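Local coordinates for protein inner kinetochore subunit cnp3 (Schizosaccharomyces pombe, PDB 6O2D) that links centromeric DNA to the kinetochore as a component of its inner network, the platform for outer kinetochore assembly in chromosome segregation, at residues G96-T101 with V133-T138. Numbering follows the deposited sequence.
Sequences GKIEVT and VRLYYT
The two backbones come closest at G96 and V133, whose CA atoms lie 4.3 Å apart, and beyond this point the two segments diverge without a hydrogen bond between them. How opposed sheets close over a hydrophobic core is well illustrated here, since the side-chain contacts are apolar. V133 fills the narrow end: its CG2, beside the backbone N and anti to the carbonyl carbon, lies against the backbone of K97, 3.3 Å from K97 N, and against G96 CA at 3.6 Å. The absence of a side chain at G96 makes this possible, because a CB there would run into that methyl. With CG1 between N and carbonyl carbon (chi1 64°), I98 turns CG2 to V133 and CD1 to L135. Its CG2 meets V133 CG1 at 3.5 Å, the two side chains crossing at about a right angle, and its CD1 meets L135 CD2 tip to tip at a looser 4.2 Å. I93 of strand 88-95 touches both I98 and L135, while I125 of strand 122-127 packs on I98. The contact thus joins the two sheets that face each other in the cupin jelly-roll barrel, strand 98-102 lying between 122-127 and 105-109, and strand 133-140 between 66-73 and 88-95.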
loop_
_atom_site.group_PDB
_atom_site.type_symbol
_atom_site.label_atom_id
_atom_site.label_comp_id
_atom_site.label_asym_id
_atom_site.label_seq_id
_atom_site.Cartn_x
_atom_site.Cartn_y
_atom_site.Cartn_z
ATOM N N GLY B 96 10.258 11.354 9.594
ATOM C CA GLY B 96 9.821 12.719 9.798
ATOM C C GLY B 96 8.659 12.815 10.763
ATOM O O GLY B 96 8.273 11.851 11.433
ATOM N N LYS B 97 8.081 14.016 10.816
ATOM C CA LYS B 97 6.924 14.282 11.659
ATOM C C LYS B 97 5.881 15.040 10.852
ATOM O O LYS B 97 6.207 16.042 10.205
ATOM C CB LYS B 97 7.315 15.117 12.890
ATOM C CG LYS B 97 8.773 14.972 13.331
ATOM C CD LYS B 97 9.057 15.747 14.617
ATOM C CE LYS B 97 10.508 16.204 14.705
ATOM N NZ LYS B 97 10.772 17.515 14.059
ATOM N N ILE B 98 4.629 14.572 10.905
ATOM C CA ILE B 98 3.526 15.196 10.182
ATOM C C ILE B 98 2.321 15.300 11.103
ATOM O O ILE B 98 2.119 14.458 11.983
ATOM C CB ILE B 98 3.110 14.435 8.907
ATOM C CG1 ILE B 98 2.567 13.048 9.249
ATOM C CG2 ILE B 98 4.253 14.342 7.929
ATOM C CD1 ILE B 98 2.081 12.277 8.032
ATOM N N GLU B 99 1.497 16.320 10.858
ATOM C CA GLU B 99 0.172 16.462 11.446
ATOM C C GLU B 99 -0.835 16.407 10.310
ATOM O O GLU B 99 -0.743 17.180 9.346
ATOM C CB GLU B 99 0.038 17.770 12.215
ATOM C CG GLU B 99 -1.313 17.990 12.873
ATOM C CD GLU B 99 -1.841 19.399 12.644
ATOM O OE1 GLU B 99 -2.808 19.801 13.322
ATOM O OE2 GLU B 99 -1.295 20.108 11.779
ATOM N N VAL B 100 -1.785 15.489 10.421
ATOM C CA VAL B 100 -2.709 15.215 9.337
ATOM C C VAL B 100 -4.154 15.340 9.815
ATOM O O VAL B 100 -4.486 14.942 10.938
ATOM C CB VAL B 100 -2.405 13.836 8.713
ATOM C CG1 VAL B 100 -2.213 12.817 9.799
ATOM C CG2 VAL B 100 -3.510 13.416 7.767
ATOM N N THR B 101 -4.986 15.959 8.969
ATOM C CA THR B 101 -6.443 16.037 9.082
ATOM C C THR B 101 -7.154 15.112 8.115
ATOM O O THR B 101 -6.943 15.183 6.893
ATOM C CB THR B 101 -6.994 17.458 8.912
ATOM O OG1 THR B 101 -6.113 18.463 9.447
ATOM C CG2 THR B 101 -8.561 17.569 9.139
ATOM N N VAL B 133 9.927 14.793 5.473
ATOM C CA VAL B 133 9.100 13.611 5.675
ATOM C C VAL B 133 9.043 12.878 4.351
ATOM O O VAL B 133 9.010 13.507 3.289
ATOM C CB VAL B 133 7.686 13.977 6.160
ATOM C CG1 VAL B 133 6.778 12.739 6.128
ATOM C CG2 VAL B 133 7.752 14.601 7.552
ATOM N N ARG B 134 9.046 11.553 4.406
ATOM C CA ARG B 134 9.061 10.728 3.215
ATOM C C ARG B 134 7.951 9.708 3.464
ATOM O O ARG B 134 7.899 9.094 4.545
ATOM C CB ARG B 134 10.435 10.062 3.007
ATOM C CG ARG B 134 10.409 8.840 2.095
ATOM C CD ARG B 134 11.699 7.985 2.090
ATOM N NE ARG B 134 12.995 8.682 2.039
ATOM C CZ ARG B 134 13.446 9.396 1.011
ATOM N NH1 ARG B 134 12.685 9.599 -0.056
ATOM N NH2 ARG B 134 14.643 9.964 1.085
ATOM N N LEU B 135 7.032 9.553 2.494
ATOM C CA LEU B 135 5.896 8.650 2.660
ATOM C C LEU B 135 5.802 7.660 1.516
ATOM O O LEU B 135 6.047 8.005 0.361
ATOM C CB LEU B 135 4.570 9.402 2.740
ATOM C CG LEU B 135 4.380 10.617 3.631
ATOM C CD1 LEU B 135 3.298 11.533 3.038
ATOM C CD2 LEU B 135 4.026 10.155 5.029
ATOM N N TYR B 136 5.357 6.454 1.851
ATOM C CA TYR B 136 4.936 5.464 0.871
ATOM C C TYR B 136 3.417 5.514 0.744
ATOM O O TYR B 136 2.707 5.295 1.731
ATOM C CB TYR B 136 5.398 4.069 1.292
ATOM C CG TYR B 136 4.846 2.973 0.424
ATOM C CD1 TYR B 136 5.236 2.861 -0.902
ATOM C CD2 TYR B 136 3.931 2.057 0.919
ATOM C CE1 TYR B 136 4.746 1.866 -1.706
ATOM C CE2 TYR B 136 3.430 1.051 0.112
ATOM C CZ TYR B 136 3.842 0.966 -1.197
ATOM O OH TYR B 136 3.351 -0.019 -2.016
ATOM N N TYR B 137 2.915 5.802 -0.456
ATOM C CA TYR B 137 1.476 5.919 -0.657
ATOM C C TYR B 137 0.962 4.835 -1.593
ATOM O O TYR B 137 1.675 4.360 -2.483
ATOM C CB TYR B 137 1.083 7.304 -1.212
ATOM C CG TYR B 137 1.343 7.520 -2.696
ATOM C CD1 TYR B 137 0.428 7.104 -3.662
ATOM C CD2 TYR B 137 2.494 8.169 -3.130
ATOM C CE1 TYR B 137 0.670 7.298 -5.018
ATOM C CE2 TYR B 137 2.739 8.382 -4.484
ATOM C CZ TYR B 137 1.829 7.938 -5.422
ATOM O OH TYR B 137 2.076 8.147 -6.764
ATOM N N THR B 138 -0.291 4.449 -1.376
ATOM C CA THR B 138 -1.036 3.623 -2.311
ATOM C C THR B 138 -2.425 4.223 -2.433
ATOM O O THR B 138 -2.981 4.709 -1.444
ATOM C CB THR B 138 -1.122 2.153 -1.852
ATOM O OG1 THR B 138 -2.031 2.040 -0.756
ATOM C CG2 THR B 138 0.249 1.634 -1.398
#